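Local coordinates for alpha-acetolactate decarboxylase (Bacillus subtilis subsp. subtilis str. 168, PDB 5XNE), which converts acetolactate into acetoin and carbon dioxide, a step on the route from pyruvate to butanediol, as a zinc-containing decarboxylase, at residues B[8-13]-B[167-172]; B[19-24]-B[210-215]; B[113-118]-B[194-199]; B[118-123]-B[189-194]; B[77-82]-B[200-205]. All coordinates share one frame; numbering follows the deposited sequence.

Interaction 1: residues B[8-13]-B[167-172]; sequences STMTSL and IAVSGY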
# COMPACT_ATOMS: atom_id res chain seq x y z
N SER B 8 1.50 -5.43 8.55
CA SER B 8 1.33 -4.09 9.14
C SER B 8 2.18 -3.00 8.47
O SER B 8 2.69 -3.20 7.35
CB SER B 8 1.63 -4.14 10.65
OG SER B 8 1.09 -2.99 11.31
N THR B 9 2.31 -1.85 9.13
CA THR B 9 2.94 -0.69 8.50
C THR B 9 4.11 -0.15 9.29
O THR B 9 4.17 -0.25 10.53
CB THR B 9 1.94 0.48 8.30
OG1 THR B 9 1.70 1.14 9.56
CG2 THR B 9 0.64 -0.01 7.69
N MET B 10 5.04 0.47 8.57
CA MET B 10 6.18 1.09 9.21
C MET B 10 5.74 2.25 10.09
O MET B 10 6.31 2.48 11.16
CB MET B 10 7.20 1.58 8.16
CG MET B 10 8.45 2.16 8.76
SD MET B 10 9.40 0.91 9.65
CE MET B 10 10.69 1.91 10.38
N THR B 11 4.70 2.96 9.67
CA THR B 11 4.26 4.08 10.50
C THR B 11 3.65 3.63 11.83
O THR B 11 3.72 4.37 12.81
CB THR B 11 3.26 4.96 9.76
OG1 THR B 11 2.14 4.18 9.35
CG2 THR B 11 3.94 5.63 8.55
N SER B 12 3.09 2.42 11.89
CA SER B 12 2.63 1.89 13.18
C SER B 12 3.82 1.59 14.09
O SER B 12 3.78 1.86 15.30
CB SER B 12 1.75 0.65 12.99
OG SER B 12 1.23 0.17 14.24
N LEU B 13 4.89 1.04 13.51
CA LEU B 13 6.11 0.83 14.25
C LEU B 13 6.68 2.17 14.77
O LEU B 13 7.09 2.26 15.93
CB LEU B 13 7.14 0.10 13.38
CG LEU B 13 8.11 -0.86 14.06
CD1 LEU B 13 7.40 -2.03 14.75
CD2 LEU B 13 9.15 -1.35 13.06
N ILE B 167 4.00 2.42 4.42
CA ILE B 167 3.61 1.03 4.60
C ILE B 167 4.87 0.20 4.83
O ILE B 167 5.03 -0.44 5.87
CB ILE B 167 2.82 0.49 3.40
CG1 ILE B 167 1.45 1.16 3.35
CG2 ILE B 167 2.67 -1.03 3.52
CD1 ILE B 167 0.69 0.88 2.06
N ALA B 168 5.78 0.25 3.86
CA ALA B 168 7.10 -0.34 4.04
C ALA B 168 8.14 0.78 3.98
O ALA B 168 7.80 1.96 4.13
CB ALA B 168 7.36 -1.39 2.98
N VAL B 169 9.40 0.42 3.78
CA VAL B 169 10.46 1.41 3.69
C VAL B 169 10.86 1.60 2.24
O VAL B 169 11.41 0.69 1.62
CB VAL B 169 11.69 1.00 4.53
CG1 VAL B 169 12.80 2.02 4.35
CG2 VAL B 169 11.31 0.85 5.99
N SER B 170 10.56 2.77 1.68
CA SER B 170 10.89 3.10 0.30
C SER B 170 12.38 2.90 0.02
O SER B 170 13.23 3.22 0.86
CB SER B 170 10.50 4.55 -0.02
OG SER B 170 10.87 4.90 -1.33
N GLY B 171 12.69 2.39 -1.17
CA GLY B 171 14.07 2.13 -1.54
C GLY B 171 14.54 0.78 -1.02
O GLY B 171 13.75 -0.16 -0.90
N TYR B 172 15.84 0.67 -0.75
CA TYR B 172 16.41 -0.58 -0.25
C TYR B 172 16.20 -0.72 1.24
O TYR B 172 16.46 0.20 2.01
CB TYR B 172 17.91 -0.67 -0.55
CG TYR B 172 18.26 -0.77 -2.01
CD1 TYR B 172 18.32 -2.01 -2.65
CD2 TYR B 172 18.55 0.37 -2.76
CE1 TYR B 172 18.65 -2.10 -3.99
CE2 TYR B 172 18.88 0.28 -4.10
CZ TYR B 172 18.93 -0.95 -4.71
OH TYR B 172 19.26 -1.03 -6.04

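Interaction 2: residues B[19-24]-B[210-215]; sequences DGDFEL and PNTADF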
# COMPACT_ATOMS: atom_id res chain seq x y z
N ASP B 19 3.91 -4.56 19.47
CA ASP B 19 3.30 -5.87 19.68
C ASP B 19 2.27 -6.14 18.59
O ASP B 19 1.24 -5.47 18.54
CB ASP B 19 2.62 -5.94 21.06
CG ASP B 19 3.62 -5.96 22.22
OD1 ASP B 19 4.84 -5.79 22.01
OD2 ASP B 19 3.16 -6.15 23.36
N GLY B 20 2.55 -7.09 17.71
CA GLY B 20 1.57 -7.49 16.71
C GLY B 20 0.95 -8.84 17.02
O GLY B 20 1.22 -9.43 18.07
N ASP B 21 0.11 -9.33 16.11
CA ASP B 21 -0.49 -10.65 16.30
C ASP B 21 -0.08 -11.65 15.22
O ASP B 21 -0.58 -12.78 15.20
CB ASP B 21 -2.02 -10.53 16.36
CG ASP B 21 -2.63 -10.01 15.08
OD1 ASP B 21 -1.89 -9.52 14.20
OD2 ASP B 21 -3.88 -10.06 14.96
N PHE B 22 0.83 -11.27 14.33
CA PHE B 22 1.31 -12.22 13.33
C PHE B 22 2.21 -13.28 13.95
O PHE B 22 3.24 -12.96 14.55
CB PHE B 22 2.05 -11.53 12.19
CG PHE B 22 2.54 -12.49 11.13
CD1 PHE B 22 1.69 -12.93 10.14
CD2 PHE B 22 3.85 -12.94 11.14
CE1 PHE B 22 2.15 -13.82 9.16
CE2 PHE B 22 4.32 -13.82 10.17
CZ PHE B 22 3.46 -14.26 9.19
N GLU B 23 1.82 -14.53 13.78
CA GLU B 23 2.54 -15.65 14.36
C GLU B 23 3.47 -16.28 13.34
O GLU B 23 3.02 -16.68 12.26
CB GLU B 23 1.56 -16.69 14.88
CG GLU B 23 2.20 -17.79 15.70
CD GLU B 23 1.39 -18.09 16.93
OE1 GLU B 23 0.34 -17.43 17.14
OE2 GLU B 23 1.79 -18.99 17.71
N LEU B 24 4.76 -16.36 13.67
CA LEU B 24 5.76 -16.81 12.70
C LEU B 24 5.57 -18.29 12.33
O LEU B 24 6.16 -18.77 11.36
CB LEU B 24 7.19 -16.54 13.20
CG LEU B 24 7.56 -15.03 13.32
CD1 LEU B 24 9.06 -14.66 13.34
CD2 LEU B 24 6.93 -14.25 12.23
N PRO B 210 -3.00 -5.87 11.50
CA PRO B 210 -3.20 -6.71 12.70
C PRO B 210 -4.54 -6.47 13.36
O PRO B 210 -5.07 -5.36 13.33
CB PRO B 210 -2.06 -6.29 13.63
CG PRO B 210 -1.67 -4.92 13.19
CD PRO B 210 -2.01 -4.80 11.71
N ASN B 211 -5.09 -7.52 13.97
CA ASN B 211 -6.33 -7.40 14.71
C ASN B 211 -6.01 -7.15 16.17
O ASN B 211 -6.30 -7.98 17.03
CB ASN B 211 -7.17 -8.66 14.54
CG ASN B 211 -8.57 -8.49 15.06
OD1 ASN B 211 -9.13 -7.40 15.03
ND2 ASN B 211 -9.14 -9.58 15.55
N THR B 212 -5.36 -6.03 16.43
CA THR B 212 -4.97 -5.67 17.80
C THR B 212 -5.53 -4.31 18.17
O THR B 212 -5.63 -3.39 17.34
CB THR B 212 -3.46 -5.61 17.98
OG1 THR B 212 -2.94 -4.55 17.17
CG2 THR B 212 -2.79 -6.94 17.60
N ALA B 213 -5.90 -4.17 19.44
CA ALA B 213 -6.37 -2.88 19.90
C ALA B 213 -5.27 -1.83 19.74
O ALA B 213 -5.55 -0.68 19.41
CB ALA B 213 -6.83 -2.96 21.35
N ASP B 214 -4.01 -2.22 19.96
CA ASP B 214 -2.88 -1.31 19.80
C ASP B 214 -2.82 -0.71 18.40
O ASP B 214 -2.61 0.48 18.23
CB ASP B 214 -1.56 -2.02 20.09
CG ASP B 214 -1.37 -2.33 21.55
OD1 ASP B 214 -2.00 -1.65 22.39
OD2 ASP B 214 -0.58 -3.25 21.86
N PHE B 215 -3.02 -1.55 17.39
CA PHE B 215 -2.99 -1.04 16.03
C PHE B 215 -4.24 -0.21 15.75
O PHE B 215 -4.15 0.86 15.16
CB PHE B 215 -2.88 -2.16 15.01
CG PHE B 215 -2.84 -1.66 13.59
CD1 PHE B 215 -1.66 -1.18 13.05
CD2 PHE B 215 -4.00 -1.63 12.82
CE1 PHE B 215 -1.62 -0.68 11.75
CE2 PHE B 215 -3.98 -1.13 11.51
CZ PHE B 215 -2.78 -0.66 10.98
O HOH W 1 -0.24 -4.64 16.28
O HOH W 2 2.18 -2.55 20.96
O HOH W 3 -0.90 -5.75 20.22

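Interaction 3: residues B[113-118]-B[194-199]; sequences RIDGLF and DCTVTI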
# COMPACT_ATOMS: atom_id res chain seq x y z
N ARG B 113 18.85 -10.46 -2.95
CA ARG B 113 19.75 -11.25 -2.15
C ARG B 113 21.17 -11.13 -2.69
O ARG B 113 21.39 -11.23 -3.90
CB ARG B 113 19.30 -12.70 -2.15
CG ARG B 113 20.13 -13.63 -1.34
CD ARG B 113 19.54 -15.01 -1.42
NE ARG B 113 20.43 -15.98 -0.83
CZ ARG B 113 20.07 -17.23 -0.55
NH1 ARG B 113 18.83 -17.63 -0.79
NH2 ARG B 113 20.96 -18.05 -0.01
N ILE B 114 22.10 -10.91 -1.78
CA ILE B 114 23.52 -10.82 -2.08
C ILE B 114 24.21 -11.93 -1.31
O ILE B 114 24.17 -11.93 -0.08
CB ILE B 114 24.13 -9.48 -1.63
CG1 ILE B 114 23.78 -8.29 -2.52
CG2 ILE B 114 25.59 -9.58 -1.60
CD1 ILE B 114 24.51 -7.04 -2.06
N ASP B 115 24.85 -12.87 -2.00
CA ASP B 115 25.57 -13.94 -1.31
C ASP B 115 27.04 -13.86 -1.65
O ASP B 115 27.42 -13.90 -2.81
CB ASP B 115 25.03 -15.31 -1.70
CG ASP B 115 23.57 -15.48 -1.37
OD1 ASP B 115 23.25 -15.72 -0.19
OD2 ASP B 115 22.74 -15.36 -2.29
N GLY B 116 27.88 -13.74 -0.63
CA GLY B 116 29.31 -13.70 -0.89
C GLY B 116 30.11 -13.13 0.26
O GLY B 116 29.78 -13.37 1.43
N LEU B 117 31.16 -12.39 -0.07
CA LEU B 117 32.05 -11.82 0.92
C LEU B 117 32.00 -10.31 0.92
O LEU B 117 32.09 -9.67 -0.13
CB LEU B 117 33.50 -12.29 0.70
CG LEU B 117 33.81 -13.65 1.33
CD1 LEU B 117 33.09 -14.80 0.62
CD2 LEU B 117 35.32 -13.90 1.40
N PHE B 118 31.87 -9.74 2.10
CA PHE B 118 31.76 -8.31 2.24
C PHE B 118 32.97 -7.76 2.95
O PHE B 118 33.34 -8.24 4.02
CB PHE B 118 30.49 -7.96 2.99
CG PHE B 118 29.28 -8.56 2.38
CD1 PHE B 118 28.86 -9.82 2.76
CD2 PHE B 118 28.59 -7.90 1.39
CE1 PHE B 118 27.76 -10.40 2.17
CE2 PHE B 118 27.50 -8.46 0.81
CZ PHE B 118 27.08 -9.72 1.21
N ASP B 194 33.21 -9.42 -3.12
CA ASP B 194 32.64 -10.08 -4.29
C ASP B 194 31.38 -10.82 -3.86
O ASP B 194 31.32 -11.37 -2.76
CB ASP B 194 33.65 -11.06 -4.91
CG ASP B 194 34.02 -12.18 -3.97
OD1 ASP B 194 33.30 -13.20 -3.94
OD2 ASP B 194 35.04 -12.04 -3.26
N CYS B 195 30.37 -10.83 -4.72
CA CYS B 195 29.13 -11.51 -4.39
C CYS B 195 28.32 -11.87 -5.62
O CYS B 195 28.52 -11.31 -6.70
CB CYS B 195 28.28 -10.65 -3.45
SG CYS B 195 27.44 -9.22 -4.22
N THR B 196 27.39 -12.80 -5.43
CA THR B 196 26.36 -13.07 -6.42
C THR B 196 25.08 -12.36 -5.99
O THR B 196 24.70 -12.39 -4.81
CB THR B 196 26.11 -14.58 -6.59
OG1 THR B 196 25.00 -14.80 -7.47
CG2 THR B 196 25.82 -15.24 -5.26
N VAL B 197 24.44 -11.69 -6.94
CA VAL B 197 23.16 -11.04 -6.70
C VAL B 197 22.04 -11.83 -7.37
O VAL B 197 22.19 -12.33 -8.49
CB VAL B 197 23.13 -9.60 -7.23
CG1 VAL B 197 21.83 -8.90 -6.82
CG2 VAL B 197 24.32 -8.83 -6.70
N THR B 198 20.92 -11.95 -6.67
CA THR B 198 19.74 -12.57 -7.23
C THR B 198 18.56 -11.67 -6.90
O THR B 198 18.47 -11.17 -5.77
CB THR B 198 19.51 -13.99 -6.68
OG1 THR B 198 20.73 -14.74 -6.77
CG2 THR B 198 18.47 -14.71 -7.50
N ILE B 199 17.69 -11.43 -7.88
CA ILE B 199 16.57 -10.50 -7.73
C ILE B 199 15.26 -11.17 -8.17
O ILE B 199 15.22 -11.91 -9.17
CB ILE B 199 16.80 -9.21 -8.54
CG1 ILE B 199 18.08 -8.51 -8.08
CG2 ILE B 199 15.62 -8.25 -8.40
CD1 ILE B 199 18.41 -7.25 -8.83
O HOH W 4 22.28 -14.23 -4.54

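Interaction 4: residues B[118-123]-B[189-194]; sequences FKKVQT and DYVLED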
# COMPACT_ATOMS: atom_id res chain seq x y z
N PHE B 118 31.87 -9.74 2.10
CA PHE B 118 31.76 -8.31 2.24
C PHE B 118 32.97 -7.76 2.95
O PHE B 118 33.34 -8.24 4.02
CB PHE B 118 30.49 -7.96 2.99
CG PHE B 118 29.28 -8.56 2.38
CD1 PHE B 118 28.86 -9.82 2.76
CD2 PHE B 118 28.59 -7.90 1.39
CE1 PHE B 118 27.76 -10.40 2.17
CE2 PHE B 118 27.50 -8.46 0.81
CZ PHE B 118 27.08 -9.72 1.21
N LYS B 119 33.59 -6.75 2.35
CA LYS B 119 34.70 -6.08 2.99
C LYS B 119 34.25 -5.43 4.29
O LYS B 119 34.92 -5.55 5.32
CB LYS B 119 35.31 -5.04 2.06
CG LYS B 119 36.49 -4.31 2.67
CD LYS B 119 37.24 -3.53 1.62
CE LYS B 119 38.55 -3.01 2.16
NZ LYS B 119 38.35 -2.20 3.39
N LYS B 120 33.10 -4.75 4.24
CA LYS B 120 32.49 -4.17 5.43
C LYS B 120 30.98 -4.41 5.41
O LYS B 120 30.37 -4.40 4.35
CB LYS B 120 32.75 -2.66 5.52
CG LYS B 120 34.21 -2.24 5.50
CD LYS B 120 34.34 -0.73 5.60
CE LYS B 120 35.54 -0.21 4.82
NZ LYS B 120 35.73 -0.94 3.53
N VAL B 121 30.41 -4.64 6.58
CA VAL B 121 28.97 -4.51 6.78
C VAL B 121 28.76 -3.81 8.11
O VAL B 121 29.38 -4.18 9.11
CB VAL B 121 28.22 -5.88 6.82
CG1 VAL B 121 26.71 -5.65 6.91
CG2 VAL B 121 28.54 -6.72 5.62
N GLN B 122 27.92 -2.78 8.12
CA GLN B 122 27.52 -2.19 9.39
C GLN B 122 26.05 -2.46 9.63
O GLN B 122 25.22 -2.23 8.75
CB GLN B 122 27.76 -0.69 9.42
CG GLN B 122 27.43 -0.11 10.79
CD GLN B 122 27.69 1.37 10.88
OE1 GLN B 122 26.90 2.18 10.39
NE2 GLN B 122 28.80 1.74 11.50
N THR B 123 25.74 -2.97 10.81
CA THR B 123 24.37 -3.27 11.17
C THR B 123 23.97 -2.70 12.51
O THR B 123 24.81 -2.28 13.30
CB THR B 123 24.11 -4.78 11.25
OG1 THR B 123 24.81 -5.33 12.38
CG2 THR B 123 24.57 -5.49 9.96
N ASP B 189 25.09 0.09 6.10
CA ASP B 189 26.10 0.34 5.08
C ASP B 189 26.85 -0.95 4.80
O ASP B 189 26.84 -1.87 5.62
CB ASP B 189 27.06 1.45 5.54
CG ASP B 189 27.95 1.96 4.41
OD1 ASP B 189 27.54 1.87 3.23
OD2 ASP B 189 29.05 2.47 4.71
N TYR B 190 27.49 -1.02 3.64
CA TYR B 190 28.26 -2.20 3.30
C TYR B 190 29.19 -1.95 2.11
O TYR B 190 28.94 -1.06 1.30
CB TYR B 190 27.34 -3.38 2.99
CG TYR B 190 26.31 -3.10 1.93
CD1 TYR B 190 25.10 -2.48 2.25
CD2 TYR B 190 26.52 -3.46 0.61
CE1 TYR B 190 24.16 -2.23 1.29
CE2 TYR B 190 25.58 -3.21 -0.37
CZ TYR B 190 24.39 -2.60 -0.02
OH TYR B 190 23.44 -2.34 -0.98
N VAL B 191 30.26 -2.74 2.04
CA VAL B 191 31.13 -2.75 0.88
C VAL B 191 31.31 -4.20 0.46
O VAL B 191 31.70 -5.04 1.27
CB VAL B 191 32.51 -2.12 1.17
CG1 VAL B 191 33.41 -2.24 -0.06
CG2 VAL B 191 32.34 -0.68 1.59
N LEU B 192 30.99 -4.49 -0.80
CA LEU B 192 31.10 -5.84 -1.33
C LEU B 192 32.54 -6.09 -1.74
O LEU B 192 33.17 -5.23 -2.35
CB LEU B 192 30.17 -6.04 -2.53
CG LEU B 192 28.78 -5.39 -2.44
CD1 LEU B 192 27.93 -5.69 -3.66
CD2 LEU B 192 28.07 -5.84 -1.21
N GLU B 193 33.06 -7.25 -1.39
CA GLU B 193 34.34 -7.67 -1.92
C GLU B 193 34.06 -8.41 -3.22
O GLU B 193 34.59 -8.07 -4.28
CB GLU B 193 35.10 -8.54 -0.92
CG GLU B 193 36.47 -9.00 -1.42
CD GLU B 193 37.42 -9.30 -0.28
OE1 GLU B 193 37.04 -9.08 0.89
OE2 GLU B 193 38.55 -9.77 -0.56
N ASP B 194 33.21 -9.42 -3.12
CA ASP B 194 32.64 -10.08 -4.29
C ASP B 194 31.38 -10.82 -3.86
O ASP B 194 31.32 -11.37 -2.76
CB ASP B 194 33.65 -11.06 -4.91
CG ASP B 194 34.02 -12.18 -3.97
OD1 ASP B 194 33.30 -13.20 -3.94
OD2 ASP B 194 35.04 -12.04 -3.26

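Interaction 5: residues B[77-82]-B[200-205]; sequences FFTPDM and SQKMNM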
# COMPACT_ATOMS: atom_id res chain seq x y z
N PHE B 77 7.73 -15.52 -1.73
CA PHE B 77 8.32 -16.75 -2.23
C PHE B 77 9.30 -16.33 -3.31
O PHE B 77 8.90 -15.89 -4.40
CB PHE B 77 7.25 -17.71 -2.76
CG PHE B 77 6.46 -18.39 -1.68
CD1 PHE B 77 7.05 -19.37 -0.89
CD2 PHE B 77 5.15 -18.01 -1.42
CE1 PHE B 77 6.34 -19.99 0.13
CE2 PHE B 77 4.43 -18.62 -0.40
CZ PHE B 77 5.01 -19.60 0.37
N PHE B 78 10.58 -16.44 -2.98
CA PHE B 78 11.64 -15.92 -3.82
C PHE B 78 11.81 -16.78 -5.06
O PHE B 78 11.85 -18.01 -4.97
CB PHE B 78 12.94 -15.86 -3.03
CG PHE B 78 14.02 -15.06 -3.70
CD1 PHE B 78 14.81 -15.63 -4.70
CD2 PHE B 78 14.27 -13.75 -3.31
CE1 PHE B 78 15.81 -14.89 -5.31
CE2 PHE B 78 15.27 -13.01 -3.91
CZ PHE B 78 16.05 -13.58 -4.91
N THR B 79 11.89 -16.12 -6.21
CA THR B 79 12.16 -16.80 -7.47
C THR B 79 13.33 -16.09 -8.13
O THR B 79 13.37 -14.87 -8.18
CB THR B 79 10.95 -16.79 -8.41
OG1 THR B 79 10.64 -15.45 -8.78
CG2 THR B 79 9.74 -17.41 -7.72
N PRO B 80 14.31 -16.85 -8.64
CA PRO B 80 15.51 -16.20 -9.18
C PRO B 80 15.31 -15.59 -10.58
O PRO B 80 15.80 -16.14 -11.57
CB PRO B 80 16.52 -17.34 -9.22
CG PRO B 80 15.69 -18.57 -9.38
CD PRO B 80 14.43 -18.31 -8.61
N ASP B 81 14.62 -14.46 -10.66
CA ASP B 81 14.28 -13.87 -11.96
C ASP B 81 15.47 -13.26 -12.67
O ASP B 81 15.55 -13.29 -13.91
CB ASP B 81 13.20 -12.80 -11.78
CG ASP B 81 11.94 -13.35 -11.13
OD1 ASP B 81 11.71 -14.57 -11.21
OD2 ASP B 81 11.18 -12.56 -10.56
N MET B 82 16.38 -12.67 -11.90
CA MET B 82 17.56 -12.01 -12.45
C MET B 82 18.78 -12.32 -11.61
O MET B 82 18.70 -12.40 -10.38
CB MET B 82 17.36 -10.49 -12.53
CG MET B 82 16.22 -10.03 -13.43
SD MET B 82 15.74 -8.30 -13.19
CE MET B 82 14.51 -8.47 -11.90
N SER B 200 14.19 -10.91 -7.40
CA SER B 200 12.88 -11.49 -7.68
C SER B 200 11.87 -10.35 -7.81
O SER B 200 11.72 -9.54 -6.90
CB SER B 200 12.49 -12.47 -6.57
OG SER B 200 11.31 -13.18 -6.90
N GLN B 201 11.17 -10.29 -8.94
CA GLN B 201 10.25 -9.20 -9.23
C GLN B 201 8.83 -9.60 -8.83
O GLN B 201 8.37 -10.69 -9.14
CB GLN B 201 10.30 -8.85 -10.73
CG GLN B 201 9.23 -7.88 -11.20
CD GLN B 201 9.32 -7.61 -12.69
OE1 GLN B 201 10.37 -7.19 -13.18
NE2 GLN B 201 8.24 -7.86 -13.41
N LYS B 202 8.12 -8.70 -8.14
CA LYS B 202 6.75 -8.98 -7.71
C LYS B 202 5.76 -7.90 -8.18
O LYS B 202 6.07 -6.70 -8.09
CB LYS B 202 6.70 -9.13 -6.18
CG LYS B 202 7.52 -10.31 -5.63
CD LYS B 202 7.07 -11.62 -6.27
CE LYS B 202 7.84 -12.81 -5.73
NZ LYS B 202 9.27 -12.56 -5.87
N MET B 203 4.59 -8.33 -8.65
CA MET B 203 3.57 -7.41 -9.20
C MET B 203 2.43 -7.12 -8.23
O MET B 203 1.50 -6.40 -8.58
CB MET B 203 2.97 -7.98 -10.49
CG MET B 203 3.97 -8.30 -11.57
SD MET B 203 4.88 -6.83 -12.06
CE MET B 203 3.68 -6.00 -13.11
N ASN B 204 2.48 -7.72 -7.04
CA ASN B 204 1.44 -7.51 -6.04
C ASN B 204 2.06 -7.21 -4.69
O ASN B 204 3.12 -7.74 -4.36
CB ASN B 204 0.54 -8.74 -5.86
CG ASN B 204 -0.33 -9.03 -7.06
OD1 ASN B 204 -1.52 -8.66 -7.10
ND2 ASN B 204 0.24 -9.73 -8.03
N MET B 205 1.40 -6.36 -3.92
CA MET B 205 1.72 -6.24 -2.50
C MET B 205 0.44 -6.46 -1.72
O MET B 205 -0.53 -5.73 -1.93
CB MET B 205 2.30 -4.88 -2.15
CG MET B 205 2.53 -4.77 -0.64
SD MET B 205 2.54 -3.10 -0.02
CE MET B 205 0.92 -2.53 -0.50
O HOH W 5 8.87 -13.40 -9.17
O HOH W 6 8.54 -12.95 -11.20

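Interaction 1: residues B[8-13]-B[167-172]
The side chain of M10 overlaps the CG2 branch of V169, and the two groups cross obliquely. M10 SD stands 4.1 Å from V169 CG2. CG of M10 lies almost as near to the same methyl, because it is anti to the backbone N (chi1 -177°); the bend at chi2 sets SD beside that methyl. Apolar packing here is therefore one branch against a thioether, and the polar grip comes from the backbone. M10 N donates to I167 O over 2.8 Å, with the donor 41° out of the carbonyl plane. The same oxygen takes a CA-H...O contact from T9 CA at 3.4 Å, so consecutive residues converge on one acceptor. T9 is the N-cap of the helix that M10 begins: its OG1, lodged between backbone N and carbonyl carbon (chi1 76°), accepts from S12 N at 3.0 Å. The first turn of the helix is thus capped from within while M10 N is held by the other segment. All touching residues are buried, and the side chain of V169 is about 7 Å from the zinc ion that H173, H175 and H186 bind. The contact joins helix 10-14 to the loop leading into strand 171-178, with I229 of helix 225-232 touching both M10 and V169 and Y163 of the second subunit packing on T9 and I167.

Interaction 2: residues B[19-24]-B[210-215]
D21 and N211 meet through a hydrogen bond from N211 N to D21 OD2, 3.0 Å long, with the donor 41° out of the carboxylate plane. The other oxygen, OD1, rests against P210 CB at 3.3 Å, and the two side chains cross at about a right angle. Behind the carboxylate, D21 CB meets the T212 CG2 methyl at 3.9 Å. D21 CG lies between its backbone N and carbonyl carbon (chi1 63°), and from there the two oxygens divide between P210 and N211. In the next shell N211 centres an inverse gamma turn, and T212 is the N-cap of helix 213-217, its OG1 accepting from F215 N. Water extends the contact: one molecule donates to D19 O at 2.8 Å and is also bonded to T212 OG1, while two others join D19 N and D19 O to D214 OD2. The D19 carboxylate itself turns to Y133, whose OH bonds D19 OD1. Further in, P210 CD sits 3.7 Å above the centre of the F215 ring. The contact thus lays the start of helix 213-217 beside the loop entering strand 22-23, which pairs with strand 69-70, while N107 of the second subunit bonds F215 O.

Interaction 3: residues B[113-118]-B[194-199]
R113 to L117 pair with T198 to D194 as antiparallel beta strands; the axes of 113-115 and 195-199 approach to 4.6 Å, with 159° between their directions. The backbone bonds come in reciprocal couples at the hydrogen-bonded pairs R113-T198, D115-T196 and L117-D194. In the central couple T196 N reaches D115 O at 2.8 Å; the outer D194 N to L117 O bond is longer, 3.2 Å. Between them G116 faces C195, and a side chain there would clash with D194 O and C195 CA, which accounts for the glycine where the chain turns a corner.

The charged interaction lies on the face shared by R113, D115, T196 and T198. The extended R113 chain grips D115 side-on: NE donates to the syn lone pair of OD1 at 2.9 Å, and NH2 donates to that same oxygen, which lies in the guanidinium plane. OD1 also bonds T154 OG1, and R113 NH1 forms a salt bridge with D49. An alanine in place of R113 would probably leave the carboxylates of D115 and D49 without their cationic mate and D115 freer to turn.

The packing of I114 and V197, on the opposite face, is apolar. I114 CG1 lies near V197 CG2, and F95 of helix 92-100 covers both residues. I114 CG2 also meets C195, 3.2 Å from SG and a tight 3.4 Å from CB.

Interaction 4: residues B[118-123]-B[189-194]
K120 O accepts from V191 N at 2.8 Å, and Q122 N donates to D189 O at 2.9 Å, with a nearly straight 176° at the hydrogen. These are the firm backbone bonds of the contact. V191 O receives two weaker ones: K119 N comes close, 2.8 Å, but at a poor angle of 120°, whereas K120 N is well aligned but distant, 3.3 Å. Two successive residues facing one define a classic beta bulge, and the register between F118-L192 and K120-V191 accordingly slips by one residue. The strands remain close to antiparallel beyond it, 163° between the directions of 120-123 and 189-192. The bulge falls where strand 117-124 turns a corner at K119.

V191 is flanked by both lysines. Its CG1 faces K119 CB at 4.0 Å, and its CG2 lies 3.9 Å from K120 NZ, the K120 chain running alongside and pointing the same way. At the other end, Q122 NE2 bonds N147 and D189 OD1 forms a salt bridge with R92.

The side chains of F118 and L192 start out in diverging directions, yet come to lie side by side. L192 CD2 comes to the edge of the F118 ring, in its plane and 3.4 Å from F118 CD2. F95 of helix 92-100 packs on L192 and on Y190, and I155 of strand 151-160 touches F118 and Y190.

Interaction 5: residues B[77-82]-B[200-205]
S200 turns CB onto the face of the F78 ring, 3.9 Å from its centroid and 11° off the normal, a CH-pi contact. Its OG, anti to the backbone N (chi1 -172°), is directed instead to T79 and donates to T79 OG1 at 3.0 Å. T79 OG1 in turn donates a hydrogen bond to D81 OD1, meeting it from above the carboxylate plane. The other oxygen, D81 OD2, accepts Q201 N at 2.8 Å on its anti side, so the carboxylate spans from its own loop to the backbone of strand 195-208. A valine in place of T79 would probably leave S200 OG without this acceptor and D81 OD1 without this donor, and D81 freer to swing. One water lies within hydrogen-bonding distance of T79 OG1, D81 OD2 and Q201 O, more acceptors than its two protons can serve at once. K202 NZ lies 5.1 Å from D81 OD2, not in contact; its positive charge, with the Q201 N-H, would be expected to favour the ionised form of D81.

Along the chain, interactions 3 and 4 are nested inside the loop closed by interaction 5, and 4 inside 3; interactions 3, 4 and 5 all lie within the span of interaction 2, while interaction 1 crosses the others. Interactions 3 and 4, centres about 11 Å apart, share F118 and D194 and follow strand 117-124 round its corner. Strand 195-208 carries interaction 3 on to interaction 5, about 17 Å away between centres, where I199 N probably bonds M82 O. Interactions 1 and 2, centres about 15 Å apart, touch through S8 and S12 on F215. Interactions 2 and 4 are the most distant, about 34 Å between centres. Interactions 1, 2 and 5 touch the second subunit, and at 5 the sheet runs on into it.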